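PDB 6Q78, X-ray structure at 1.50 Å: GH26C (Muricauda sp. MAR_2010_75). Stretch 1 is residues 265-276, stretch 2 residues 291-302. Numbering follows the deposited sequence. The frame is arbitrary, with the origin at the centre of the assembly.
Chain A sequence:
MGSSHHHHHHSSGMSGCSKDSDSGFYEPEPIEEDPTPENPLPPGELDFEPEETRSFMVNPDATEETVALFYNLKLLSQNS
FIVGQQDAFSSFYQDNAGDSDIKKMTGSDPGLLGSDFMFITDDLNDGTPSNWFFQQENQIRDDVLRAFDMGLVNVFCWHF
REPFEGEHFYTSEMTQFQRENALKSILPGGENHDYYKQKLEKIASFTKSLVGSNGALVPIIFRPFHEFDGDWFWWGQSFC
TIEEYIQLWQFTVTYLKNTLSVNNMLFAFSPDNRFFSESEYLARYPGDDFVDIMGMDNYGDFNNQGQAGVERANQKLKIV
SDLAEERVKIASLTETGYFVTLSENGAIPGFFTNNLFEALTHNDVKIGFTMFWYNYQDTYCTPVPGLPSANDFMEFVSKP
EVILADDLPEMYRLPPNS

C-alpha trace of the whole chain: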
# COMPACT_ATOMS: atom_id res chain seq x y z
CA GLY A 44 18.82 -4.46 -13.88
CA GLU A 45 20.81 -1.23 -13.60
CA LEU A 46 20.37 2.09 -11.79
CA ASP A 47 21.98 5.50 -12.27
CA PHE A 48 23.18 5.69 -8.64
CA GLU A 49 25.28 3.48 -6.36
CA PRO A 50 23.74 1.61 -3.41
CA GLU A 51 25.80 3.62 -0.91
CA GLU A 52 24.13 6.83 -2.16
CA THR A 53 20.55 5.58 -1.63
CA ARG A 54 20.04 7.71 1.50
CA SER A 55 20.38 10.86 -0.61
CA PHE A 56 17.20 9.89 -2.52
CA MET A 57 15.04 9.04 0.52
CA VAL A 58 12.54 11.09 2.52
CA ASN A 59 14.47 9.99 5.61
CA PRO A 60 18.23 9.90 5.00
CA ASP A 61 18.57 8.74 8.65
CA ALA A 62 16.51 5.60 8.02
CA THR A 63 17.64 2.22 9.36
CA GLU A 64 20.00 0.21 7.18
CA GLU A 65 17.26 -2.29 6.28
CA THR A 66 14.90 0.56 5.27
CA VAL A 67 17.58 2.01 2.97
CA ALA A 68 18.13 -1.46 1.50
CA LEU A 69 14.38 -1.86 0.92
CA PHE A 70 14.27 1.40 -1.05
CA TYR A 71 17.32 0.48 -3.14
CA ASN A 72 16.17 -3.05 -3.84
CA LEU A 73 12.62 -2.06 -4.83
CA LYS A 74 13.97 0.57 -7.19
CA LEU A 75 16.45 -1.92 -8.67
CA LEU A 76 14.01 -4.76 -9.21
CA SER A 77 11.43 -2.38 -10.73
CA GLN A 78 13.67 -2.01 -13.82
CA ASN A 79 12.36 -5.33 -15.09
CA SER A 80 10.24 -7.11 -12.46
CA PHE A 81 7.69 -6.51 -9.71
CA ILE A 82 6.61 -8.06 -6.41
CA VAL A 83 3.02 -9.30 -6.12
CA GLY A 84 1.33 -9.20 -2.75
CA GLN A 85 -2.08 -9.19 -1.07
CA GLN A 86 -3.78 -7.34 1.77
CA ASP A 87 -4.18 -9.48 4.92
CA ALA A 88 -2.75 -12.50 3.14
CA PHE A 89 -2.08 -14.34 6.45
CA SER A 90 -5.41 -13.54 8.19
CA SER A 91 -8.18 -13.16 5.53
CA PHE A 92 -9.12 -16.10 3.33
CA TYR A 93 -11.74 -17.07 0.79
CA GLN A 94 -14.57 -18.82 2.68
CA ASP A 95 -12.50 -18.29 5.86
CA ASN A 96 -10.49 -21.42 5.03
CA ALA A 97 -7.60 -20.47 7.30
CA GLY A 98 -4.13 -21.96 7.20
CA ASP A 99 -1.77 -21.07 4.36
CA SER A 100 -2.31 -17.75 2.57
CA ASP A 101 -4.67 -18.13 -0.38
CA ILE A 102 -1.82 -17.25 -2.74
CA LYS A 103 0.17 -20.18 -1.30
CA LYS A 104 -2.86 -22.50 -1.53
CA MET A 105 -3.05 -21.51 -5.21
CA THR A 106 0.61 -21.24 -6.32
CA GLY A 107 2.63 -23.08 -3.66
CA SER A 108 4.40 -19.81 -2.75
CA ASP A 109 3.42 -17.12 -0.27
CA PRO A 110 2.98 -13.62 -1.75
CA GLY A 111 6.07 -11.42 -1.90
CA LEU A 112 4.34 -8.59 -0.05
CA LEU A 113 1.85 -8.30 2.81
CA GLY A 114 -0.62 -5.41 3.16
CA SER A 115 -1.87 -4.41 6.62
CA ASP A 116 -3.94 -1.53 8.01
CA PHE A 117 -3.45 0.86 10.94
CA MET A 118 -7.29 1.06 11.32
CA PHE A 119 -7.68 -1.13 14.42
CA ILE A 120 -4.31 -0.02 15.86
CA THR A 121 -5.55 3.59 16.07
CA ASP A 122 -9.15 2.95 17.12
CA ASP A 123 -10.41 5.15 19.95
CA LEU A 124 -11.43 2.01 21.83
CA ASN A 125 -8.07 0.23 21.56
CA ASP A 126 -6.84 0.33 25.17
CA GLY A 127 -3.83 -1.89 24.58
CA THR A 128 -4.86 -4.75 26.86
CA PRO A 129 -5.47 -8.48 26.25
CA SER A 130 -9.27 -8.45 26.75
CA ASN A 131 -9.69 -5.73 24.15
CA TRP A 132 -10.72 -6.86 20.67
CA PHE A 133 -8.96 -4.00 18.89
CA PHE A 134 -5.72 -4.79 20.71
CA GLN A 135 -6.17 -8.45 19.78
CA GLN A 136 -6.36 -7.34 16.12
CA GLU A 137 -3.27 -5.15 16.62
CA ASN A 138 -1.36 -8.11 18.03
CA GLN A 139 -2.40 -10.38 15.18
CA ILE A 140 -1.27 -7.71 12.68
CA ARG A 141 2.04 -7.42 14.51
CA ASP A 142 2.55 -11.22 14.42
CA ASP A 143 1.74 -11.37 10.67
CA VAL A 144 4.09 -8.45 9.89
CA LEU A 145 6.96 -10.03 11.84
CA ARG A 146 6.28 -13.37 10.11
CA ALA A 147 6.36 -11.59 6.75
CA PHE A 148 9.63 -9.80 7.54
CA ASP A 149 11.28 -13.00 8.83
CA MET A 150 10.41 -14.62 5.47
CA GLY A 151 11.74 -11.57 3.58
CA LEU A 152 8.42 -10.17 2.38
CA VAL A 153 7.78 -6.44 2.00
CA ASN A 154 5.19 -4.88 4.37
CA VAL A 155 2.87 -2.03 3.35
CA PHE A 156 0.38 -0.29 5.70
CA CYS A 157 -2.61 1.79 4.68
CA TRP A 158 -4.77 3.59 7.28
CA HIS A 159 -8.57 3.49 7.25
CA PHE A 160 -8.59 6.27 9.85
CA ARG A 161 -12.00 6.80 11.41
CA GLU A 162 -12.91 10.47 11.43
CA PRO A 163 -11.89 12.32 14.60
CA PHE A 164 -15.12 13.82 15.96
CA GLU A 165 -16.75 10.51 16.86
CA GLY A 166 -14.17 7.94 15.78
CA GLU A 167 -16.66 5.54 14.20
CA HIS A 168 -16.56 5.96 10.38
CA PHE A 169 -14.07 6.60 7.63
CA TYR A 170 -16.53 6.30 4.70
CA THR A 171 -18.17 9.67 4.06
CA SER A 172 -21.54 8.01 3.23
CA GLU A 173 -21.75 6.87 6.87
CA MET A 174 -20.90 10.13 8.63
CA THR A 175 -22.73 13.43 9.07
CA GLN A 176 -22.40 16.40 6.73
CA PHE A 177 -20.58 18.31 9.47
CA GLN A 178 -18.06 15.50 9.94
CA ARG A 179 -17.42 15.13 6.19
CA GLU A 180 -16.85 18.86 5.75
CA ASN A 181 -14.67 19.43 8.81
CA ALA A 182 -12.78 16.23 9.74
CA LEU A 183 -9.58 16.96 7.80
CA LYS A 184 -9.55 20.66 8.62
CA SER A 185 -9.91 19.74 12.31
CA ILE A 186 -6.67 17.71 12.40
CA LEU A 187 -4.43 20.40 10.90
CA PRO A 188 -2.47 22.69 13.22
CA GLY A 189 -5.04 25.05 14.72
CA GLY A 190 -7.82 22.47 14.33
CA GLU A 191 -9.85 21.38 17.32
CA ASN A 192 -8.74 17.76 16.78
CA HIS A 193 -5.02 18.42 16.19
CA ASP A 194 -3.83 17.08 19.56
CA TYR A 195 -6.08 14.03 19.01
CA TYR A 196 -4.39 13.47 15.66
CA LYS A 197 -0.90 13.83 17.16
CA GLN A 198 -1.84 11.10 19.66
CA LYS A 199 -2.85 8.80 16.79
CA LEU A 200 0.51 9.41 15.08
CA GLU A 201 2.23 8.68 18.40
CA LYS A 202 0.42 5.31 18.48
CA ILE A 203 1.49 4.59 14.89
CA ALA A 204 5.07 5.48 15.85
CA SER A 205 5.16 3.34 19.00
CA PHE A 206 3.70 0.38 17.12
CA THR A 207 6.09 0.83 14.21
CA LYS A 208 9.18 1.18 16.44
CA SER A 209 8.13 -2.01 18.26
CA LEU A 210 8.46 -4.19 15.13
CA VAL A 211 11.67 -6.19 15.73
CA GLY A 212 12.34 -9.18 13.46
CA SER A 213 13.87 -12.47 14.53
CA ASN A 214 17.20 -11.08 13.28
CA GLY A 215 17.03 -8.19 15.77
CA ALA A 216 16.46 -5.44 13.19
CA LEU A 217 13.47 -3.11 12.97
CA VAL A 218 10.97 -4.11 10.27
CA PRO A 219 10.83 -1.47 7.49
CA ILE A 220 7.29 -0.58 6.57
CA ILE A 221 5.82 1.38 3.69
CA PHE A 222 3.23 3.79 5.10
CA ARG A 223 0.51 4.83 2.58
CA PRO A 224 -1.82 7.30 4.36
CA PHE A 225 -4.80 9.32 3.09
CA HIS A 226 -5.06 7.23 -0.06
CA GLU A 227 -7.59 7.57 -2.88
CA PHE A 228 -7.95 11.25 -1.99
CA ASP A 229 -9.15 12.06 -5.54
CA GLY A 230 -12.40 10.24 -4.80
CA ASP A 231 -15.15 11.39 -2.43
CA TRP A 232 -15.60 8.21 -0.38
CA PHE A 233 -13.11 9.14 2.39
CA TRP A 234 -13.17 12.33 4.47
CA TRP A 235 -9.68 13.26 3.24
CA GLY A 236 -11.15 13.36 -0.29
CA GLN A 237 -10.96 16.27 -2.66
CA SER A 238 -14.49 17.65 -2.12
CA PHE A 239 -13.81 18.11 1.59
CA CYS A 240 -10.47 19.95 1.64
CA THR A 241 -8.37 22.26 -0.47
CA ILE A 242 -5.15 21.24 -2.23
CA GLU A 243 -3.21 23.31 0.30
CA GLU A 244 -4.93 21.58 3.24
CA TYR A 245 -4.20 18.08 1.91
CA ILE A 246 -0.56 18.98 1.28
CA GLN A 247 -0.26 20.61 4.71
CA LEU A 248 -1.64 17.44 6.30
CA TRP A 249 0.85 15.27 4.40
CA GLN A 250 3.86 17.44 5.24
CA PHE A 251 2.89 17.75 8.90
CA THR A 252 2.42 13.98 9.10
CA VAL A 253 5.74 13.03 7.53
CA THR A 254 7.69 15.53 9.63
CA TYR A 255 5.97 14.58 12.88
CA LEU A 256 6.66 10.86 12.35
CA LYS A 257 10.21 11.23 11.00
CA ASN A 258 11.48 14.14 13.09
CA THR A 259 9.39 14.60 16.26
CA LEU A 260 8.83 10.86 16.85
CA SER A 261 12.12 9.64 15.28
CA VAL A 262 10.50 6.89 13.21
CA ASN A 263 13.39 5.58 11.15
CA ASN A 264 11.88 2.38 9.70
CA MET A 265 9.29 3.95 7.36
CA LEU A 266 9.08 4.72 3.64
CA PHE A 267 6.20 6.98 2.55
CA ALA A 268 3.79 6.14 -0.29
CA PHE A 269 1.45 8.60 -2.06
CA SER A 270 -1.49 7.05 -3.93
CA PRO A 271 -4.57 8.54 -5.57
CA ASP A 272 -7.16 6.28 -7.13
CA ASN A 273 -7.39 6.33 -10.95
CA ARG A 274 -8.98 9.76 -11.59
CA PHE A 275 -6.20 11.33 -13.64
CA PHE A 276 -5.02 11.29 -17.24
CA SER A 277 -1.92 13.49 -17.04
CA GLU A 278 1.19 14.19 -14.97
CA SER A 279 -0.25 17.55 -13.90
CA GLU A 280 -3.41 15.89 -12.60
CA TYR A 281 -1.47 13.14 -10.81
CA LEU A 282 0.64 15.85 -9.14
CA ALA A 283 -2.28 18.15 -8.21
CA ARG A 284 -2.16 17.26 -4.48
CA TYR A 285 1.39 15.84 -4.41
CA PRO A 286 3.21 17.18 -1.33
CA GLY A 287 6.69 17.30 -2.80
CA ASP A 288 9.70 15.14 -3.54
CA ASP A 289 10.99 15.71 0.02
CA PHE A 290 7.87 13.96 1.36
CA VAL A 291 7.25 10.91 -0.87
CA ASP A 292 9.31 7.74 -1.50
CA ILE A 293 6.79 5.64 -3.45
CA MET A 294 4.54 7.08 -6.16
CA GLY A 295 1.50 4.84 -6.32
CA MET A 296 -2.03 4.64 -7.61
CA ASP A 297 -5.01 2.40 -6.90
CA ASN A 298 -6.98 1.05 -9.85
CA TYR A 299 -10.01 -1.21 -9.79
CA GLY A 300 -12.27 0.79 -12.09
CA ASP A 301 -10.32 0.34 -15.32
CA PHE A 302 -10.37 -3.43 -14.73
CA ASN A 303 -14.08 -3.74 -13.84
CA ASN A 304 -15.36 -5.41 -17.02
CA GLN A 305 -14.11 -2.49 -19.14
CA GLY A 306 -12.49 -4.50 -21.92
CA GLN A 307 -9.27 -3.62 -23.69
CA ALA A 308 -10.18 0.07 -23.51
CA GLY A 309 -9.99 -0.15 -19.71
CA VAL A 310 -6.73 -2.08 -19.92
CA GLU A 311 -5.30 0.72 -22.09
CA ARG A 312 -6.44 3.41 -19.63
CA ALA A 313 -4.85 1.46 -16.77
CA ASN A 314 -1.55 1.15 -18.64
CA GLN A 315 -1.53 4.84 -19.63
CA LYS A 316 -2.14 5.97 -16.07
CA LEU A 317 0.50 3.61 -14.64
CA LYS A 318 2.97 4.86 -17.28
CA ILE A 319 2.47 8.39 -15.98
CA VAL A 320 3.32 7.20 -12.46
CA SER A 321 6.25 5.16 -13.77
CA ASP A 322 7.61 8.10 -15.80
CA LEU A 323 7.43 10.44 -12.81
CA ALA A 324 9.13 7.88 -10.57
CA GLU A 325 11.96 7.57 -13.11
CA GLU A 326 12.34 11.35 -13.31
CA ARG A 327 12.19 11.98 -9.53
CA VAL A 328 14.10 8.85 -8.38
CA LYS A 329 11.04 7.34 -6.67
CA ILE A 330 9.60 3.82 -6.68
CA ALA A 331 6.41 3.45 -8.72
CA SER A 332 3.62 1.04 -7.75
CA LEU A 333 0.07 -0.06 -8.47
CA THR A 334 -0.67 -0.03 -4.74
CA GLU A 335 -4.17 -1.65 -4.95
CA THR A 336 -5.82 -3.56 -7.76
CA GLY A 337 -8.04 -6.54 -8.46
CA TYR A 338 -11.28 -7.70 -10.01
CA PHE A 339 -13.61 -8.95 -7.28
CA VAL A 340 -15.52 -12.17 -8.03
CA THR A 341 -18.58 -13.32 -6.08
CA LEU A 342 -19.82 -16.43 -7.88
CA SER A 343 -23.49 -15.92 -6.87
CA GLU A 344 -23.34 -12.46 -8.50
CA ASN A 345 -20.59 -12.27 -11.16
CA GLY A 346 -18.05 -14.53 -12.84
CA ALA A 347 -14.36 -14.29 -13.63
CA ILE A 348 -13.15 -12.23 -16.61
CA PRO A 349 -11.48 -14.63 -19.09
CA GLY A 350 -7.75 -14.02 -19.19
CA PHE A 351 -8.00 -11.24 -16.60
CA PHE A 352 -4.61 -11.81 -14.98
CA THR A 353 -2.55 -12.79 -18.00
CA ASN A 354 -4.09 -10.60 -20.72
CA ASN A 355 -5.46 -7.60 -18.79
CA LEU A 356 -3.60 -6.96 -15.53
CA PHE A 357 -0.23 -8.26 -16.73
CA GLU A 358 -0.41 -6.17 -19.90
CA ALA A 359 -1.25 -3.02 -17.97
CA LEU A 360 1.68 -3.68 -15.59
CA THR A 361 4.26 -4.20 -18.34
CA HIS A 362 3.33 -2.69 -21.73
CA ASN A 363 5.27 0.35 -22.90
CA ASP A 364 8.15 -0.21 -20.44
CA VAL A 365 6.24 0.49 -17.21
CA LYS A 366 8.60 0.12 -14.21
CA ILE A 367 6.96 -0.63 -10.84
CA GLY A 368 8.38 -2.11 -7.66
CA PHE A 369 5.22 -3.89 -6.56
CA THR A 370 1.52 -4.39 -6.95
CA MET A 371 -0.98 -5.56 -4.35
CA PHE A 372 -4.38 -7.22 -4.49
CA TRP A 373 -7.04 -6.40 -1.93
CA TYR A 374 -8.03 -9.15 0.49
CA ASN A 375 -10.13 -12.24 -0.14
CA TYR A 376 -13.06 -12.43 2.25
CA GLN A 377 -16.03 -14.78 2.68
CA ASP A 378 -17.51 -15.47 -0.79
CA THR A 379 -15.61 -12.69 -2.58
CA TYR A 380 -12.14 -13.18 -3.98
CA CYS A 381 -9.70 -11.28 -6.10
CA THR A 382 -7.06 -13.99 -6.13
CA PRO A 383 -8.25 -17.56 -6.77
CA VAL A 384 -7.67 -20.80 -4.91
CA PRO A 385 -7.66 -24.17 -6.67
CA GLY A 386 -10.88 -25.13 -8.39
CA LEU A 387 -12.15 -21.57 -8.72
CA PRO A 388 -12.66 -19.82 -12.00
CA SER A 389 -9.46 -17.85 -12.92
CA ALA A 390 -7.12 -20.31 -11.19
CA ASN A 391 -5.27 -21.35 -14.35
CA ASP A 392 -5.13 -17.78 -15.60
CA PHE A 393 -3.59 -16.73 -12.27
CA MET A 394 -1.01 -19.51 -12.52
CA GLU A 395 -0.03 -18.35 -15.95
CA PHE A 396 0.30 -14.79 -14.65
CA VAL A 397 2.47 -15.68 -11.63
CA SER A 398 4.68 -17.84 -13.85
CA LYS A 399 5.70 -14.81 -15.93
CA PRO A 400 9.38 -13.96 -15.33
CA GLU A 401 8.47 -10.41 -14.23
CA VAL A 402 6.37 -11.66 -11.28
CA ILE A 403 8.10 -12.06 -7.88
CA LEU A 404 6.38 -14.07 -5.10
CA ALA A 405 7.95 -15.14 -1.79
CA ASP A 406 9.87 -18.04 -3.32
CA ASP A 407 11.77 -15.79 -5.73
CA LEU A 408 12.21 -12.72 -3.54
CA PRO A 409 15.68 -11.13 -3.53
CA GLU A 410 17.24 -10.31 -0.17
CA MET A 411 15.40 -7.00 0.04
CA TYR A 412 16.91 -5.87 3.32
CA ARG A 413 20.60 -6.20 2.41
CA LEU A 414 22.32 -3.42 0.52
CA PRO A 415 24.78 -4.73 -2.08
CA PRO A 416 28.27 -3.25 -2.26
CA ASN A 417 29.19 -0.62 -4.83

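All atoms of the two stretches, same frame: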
# COMPACT_ATOMS: atom_id res chain seq x y z
N MET A 265 10.47 3.65 8.17
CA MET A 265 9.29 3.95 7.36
C MET A 265 9.71 4.56 6.02
O MET A 265 10.53 5.49 5.98
CB MET A 265 8.40 4.96 8.10
CG MET A 265 6.97 5.02 7.66
SD MET A 265 6.05 5.98 8.91
CE MET A 265 5.17 4.73 9.83
N LEU A 266 9.13 4.05 4.95
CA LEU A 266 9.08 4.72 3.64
C LEU A 266 7.65 5.23 3.48
O LEU A 266 6.71 4.70 4.08
CB LEU A 266 9.36 3.71 2.53
CG LEU A 266 10.72 2.99 2.54
CD1 LEU A 266 10.85 2.09 1.30
CD2 LEU A 266 11.86 4.02 2.50
N PHE A 267 7.49 6.30 2.69
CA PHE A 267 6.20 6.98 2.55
C PHE A 267 5.67 6.86 1.13
O PHE A 267 6.39 7.19 0.17
CB PHE A 267 6.35 8.47 2.92
CG PHE A 267 6.76 8.67 4.35
CD1 PHE A 267 5.80 8.73 5.35
CD2 PHE A 267 8.09 8.74 4.69
CE1 PHE A 267 6.16 8.87 6.70
CE2 PHE A 267 8.47 8.90 6.02
CZ PHE A 267 7.49 8.97 7.01
N ALA A 268 4.42 6.41 1.00
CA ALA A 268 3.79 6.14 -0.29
C ALA A 268 2.57 7.04 -0.49
O ALA A 268 1.68 7.08 0.36
CB ALA A 268 3.35 4.67 -0.35
N PHE A 269 2.52 7.70 -1.64
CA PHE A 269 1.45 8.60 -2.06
C PHE A 269 0.63 7.87 -3.12
O PHE A 269 1.19 7.40 -4.11
CB PHE A 269 2.14 9.82 -2.72
CG PHE A 269 1.21 10.80 -3.41
CD1 PHE A 269 0.52 11.76 -2.67
CD2 PHE A 269 1.12 10.83 -4.80
CE1 PHE A 269 -0.30 12.72 -3.31
CE2 PHE A 269 0.30 11.78 -5.44
CZ PHE A 269 -0.41 12.71 -4.69
N SER A 270 -0.69 7.81 -2.95
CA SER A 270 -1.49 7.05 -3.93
C SER A 270 -2.90 7.57 -4.08
O SER A 270 -3.78 7.29 -3.25
CB SER A 270 -1.48 5.55 -3.64
OG SER A 270 -2.14 5.34 -2.41
N PRO A 271 -3.18 8.28 -5.18
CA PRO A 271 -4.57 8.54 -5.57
C PRO A 271 -5.20 7.25 -6.06
O PRO A 271 -4.54 6.20 -6.16
CB PRO A 271 -4.44 9.51 -6.75
CG PRO A 271 -3.06 9.14 -7.36
CD PRO A 271 -2.19 8.79 -6.14
N ASP A 272 -6.50 7.32 -6.36
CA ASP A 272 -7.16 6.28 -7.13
C ASP A 272 -6.80 6.52 -8.60
O ASP A 272 -5.65 6.84 -8.87
CB ASP A 272 -8.66 6.34 -6.87
CG ASP A 272 -9.35 5.02 -7.12
OD1 ASP A 272 -9.81 4.82 -8.27
OD2 ASP A 272 -9.49 4.21 -6.18
N ASN A 273 -7.74 6.34 -9.53
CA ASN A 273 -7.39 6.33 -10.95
C ASN A 273 -7.93 7.54 -11.72
O ASN A 273 -8.02 7.49 -12.95
CB ASN A 273 -7.88 5.04 -11.62
CG ASN A 273 -9.40 4.99 -11.69
OD1 ASN A 273 -10.06 5.99 -11.42
ND2 ASN A 273 -9.95 3.87 -12.11
N ARG A 274 -8.24 8.63 -11.02
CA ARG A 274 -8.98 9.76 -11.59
C ARG A 274 -8.01 10.84 -12.09
O ARG A 274 -8.06 11.99 -11.69
CB ARG A 274 -9.96 10.32 -10.57
CG ARG A 274 -11.06 9.31 -10.23
CD ARG A 274 -11.84 9.80 -9.00
NE ARG A 274 -12.55 11.01 -9.35
CZ ARG A 274 -13.78 11.05 -9.84
NH1 ARG A 274 -14.45 9.93 -10.06
NH2 ARG A 274 -14.34 12.22 -10.12
N PHE A 275 -7.11 10.42 -12.98
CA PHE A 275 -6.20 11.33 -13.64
C PHE A 275 -5.82 10.75 -14.99
O PHE A 275 -5.82 9.53 -15.19
CB PHE A 275 -4.95 11.56 -12.77
CG PHE A 275 -4.11 10.34 -12.57
CD1 PHE A 275 -3.05 10.03 -13.43
CD2 PHE A 275 -4.36 9.49 -11.51
CE1 PHE A 275 -2.26 8.89 -13.23
CE2 PHE A 275 -3.59 8.34 -11.33
CZ PHE A 275 -2.55 8.04 -12.20
N PHE A 276 -5.46 11.65 -15.91
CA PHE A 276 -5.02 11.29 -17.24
C PHE A 276 -3.73 11.98 -17.63
O PHE A 276 -3.32 11.87 -18.79
CB PHE A 276 -6.07 11.68 -18.29
CG PHE A 276 -7.34 10.91 -18.19
CD1 PHE A 276 -7.50 9.74 -18.89
CD2 PHE A 276 -8.38 11.37 -17.40
CE1 PHE A 276 -8.66 9.03 -18.82
CE2 PHE A 276 -9.55 10.66 -17.31
CZ PHE A 276 -9.69 9.48 -18.03
N VAL A 291 7.80 12.12 -0.27
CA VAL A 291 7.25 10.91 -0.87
C VAL A 291 8.41 10.04 -1.34
O VAL A 291 9.31 10.54 -2.02
CB VAL A 291 6.33 11.24 -2.05
CG1 VAL A 291 5.94 9.96 -2.77
CG2 VAL A 291 5.08 12.00 -1.58
N ASP A 292 8.35 8.74 -1.00
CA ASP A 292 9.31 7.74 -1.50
C ASP A 292 8.74 6.89 -2.63
O ASP A 292 9.47 6.52 -3.57
CB ASP A 292 9.69 6.78 -0.38
CG ASP A 292 10.53 7.43 0.72
OD1 ASP A 292 11.62 8.00 0.38
OD2 ASP A 292 10.11 7.36 1.90
N ILE A 293 7.47 6.52 -2.50
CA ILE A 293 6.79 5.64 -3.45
C ILE A 293 5.64 6.42 -4.08
O ILE A 293 4.79 6.96 -3.36
CB ILE A 293 6.30 4.35 -2.78
CG1 ILE A 293 7.53 3.50 -2.40
CG2 ILE A 293 5.32 3.61 -3.74
CD1 ILE A 293 7.40 2.68 -1.12
N MET A 294 5.64 6.49 -5.40
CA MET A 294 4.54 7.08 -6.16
C MET A 294 3.65 5.94 -6.58
O MET A 294 4.04 5.09 -7.40
CB MET A 294 5.08 7.82 -7.39
CG MET A 294 5.67 9.15 -7.04
SD MET A 294 6.46 9.89 -8.47
CE MET A 294 6.26 11.62 -7.99
N GLY A 295 2.44 5.90 -6.02
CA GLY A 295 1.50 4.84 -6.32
C GLY A 295 0.20 5.35 -6.94
O GLY A 295 -0.02 6.55 -7.14
N MET A 296 -0.63 4.38 -7.29
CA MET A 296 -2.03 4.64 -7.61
C MET A 296 -2.80 3.35 -7.33
O MET A 296 -2.23 2.25 -7.39
CB MET A 296 -2.26 5.06 -9.07
CG MET A 296 -1.93 3.91 -10.03
SD MET A 296 -2.30 4.33 -11.75
CE MET A 296 -4.10 4.66 -11.66
N ASP A 297 -4.08 3.51 -7.01
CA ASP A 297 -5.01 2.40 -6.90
C ASP A 297 -5.87 2.35 -8.16
O ASP A 297 -6.29 3.39 -8.69
CB ASP A 297 -5.90 2.54 -5.67
CG ASP A 297 -5.11 2.49 -4.38
OD1 ASP A 297 -3.90 2.19 -4.46
OD2 ASP A 297 -5.69 2.70 -3.30
N ASN A 298 -6.13 1.14 -8.66
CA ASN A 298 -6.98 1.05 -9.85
C ASN A 298 -7.77 -0.26 -9.85
O ASN A 298 -7.23 -1.32 -10.20
CB ASN A 298 -6.16 1.19 -11.12
CG ASN A 298 -7.01 1.58 -12.32
OD1 ASN A 298 -8.24 1.49 -12.27
ND2 ASN A 298 -6.36 2.05 -13.41
N TYR A 299 -9.05 -0.15 -9.51
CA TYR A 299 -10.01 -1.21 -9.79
C TYR A 299 -10.91 -0.86 -10.97
O TYR A 299 -11.27 -1.74 -11.75
CB TYR A 299 -10.93 -1.41 -8.57
CG TYR A 299 -10.19 -1.76 -7.29
CD1 TYR A 299 -9.68 -0.76 -6.45
CD2 TYR A 299 -9.95 -3.09 -6.95
CE1 TYR A 299 -9.02 -1.09 -5.26
CE2 TYR A 299 -9.26 -3.42 -5.82
CZ TYR A 299 -8.82 -2.42 -4.97
OH TYR A 299 -8.14 -2.77 -3.80
N GLY A 300 -11.24 0.42 -11.13
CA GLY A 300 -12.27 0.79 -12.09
C GLY A 300 -11.92 0.45 -13.53
O GLY A 300 -12.80 0.03 -14.30
N ASP A 301 -10.64 0.62 -13.92
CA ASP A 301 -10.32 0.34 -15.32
C ASP A 301 -10.28 -1.15 -15.62
O ASP A 301 -10.30 -1.52 -16.81
CB ASP A 301 -9.01 1.02 -15.71
CG ASP A 301 -9.13 2.53 -15.70
OD1 ASP A 301 -10.20 3.06 -16.07
OD2 ASP A 301 -8.13 3.19 -15.31
N PHE A 302 -10.34 -1.99 -14.59
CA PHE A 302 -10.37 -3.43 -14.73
C PHE A 302 -11.76 -4.02 -14.54
O PHE A 302 -11.94 -5.23 -14.71
CB PHE A 302 -9.38 -4.08 -13.77
CG PHE A 302 -7.93 -3.74 -14.05
CD1 PHE A 302 -7.32 -4.17 -15.22
CD2 PHE A 302 -7.20 -2.96 -13.16
CE1 PHE A 302 -6.00 -3.85 -15.49
CE2 PHE A 302 -5.87 -2.64 -13.43
CZ PHE A 302 -5.27 -3.10 -14.61
O HOH W 1 12.16 7.47 3.90
O HOH W 2 -10.42 2.31 -8.95

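The two stretches run side by side as parallel neighbours in a β-sheet, their strand axes approaching to 4.8 Å at an angle of 36° and the whole contact burying 814 Å². A ladder of backbone hydrogen bonds sets the register, pairing A268 with I293 and F269 with M294. F267 O accepts from both D292 N (2.8 Å) and I293 N (3.0 Å), F269 N donates to I293 O (2.9 Å), and G295 N donates to F269 O (2.7 Å). Alternate residues of stretch 1 thus supply the bonds, as expected for parallel strands. Beyond strand 265-269 the pattern continues, with D297 N donating to P271 O at 2.9 Å; proline, lacking an amide hydrogen, can take part only through its carbonyl. Between these bonds lie CA-H...O contacts, among them A268 CA to I293 O at 3.3 Å.

Polar side chains secure both ends. D292 reaches back to the strand, its OD2 accepting from F267 N (2.9 Å) and from a water that also donates to M265 O. D292 OD2 also lies at the edge of the F267 ring, 3.7 Å from F267 CD2. At the other end, N273 ND2 donates to N298 OD1 (2.9 Å). N298 OD1 also accepts from D301 N (3.0 Å), while N298 ND2 donates to D301 OD2 (2.8 Å), so N273 joins an asparagine already held by the following turn. A second water links D272 OD1 to Y299 N.

Apolar side chains also meet across the two stretches. A268 CB meets I293 CB at 3.8 Å on one face of the sheet, whereas F269 CB packs against V291 CG1, also at 3.8 Å. Further along, M296 extends its CE to within 3.7 Å of F275 CE2 and 3.8 Å of N273 CB, with M296 SD 5.0 Å from the centroid of the F275 ring in an oblique sulfur-aromatic contact.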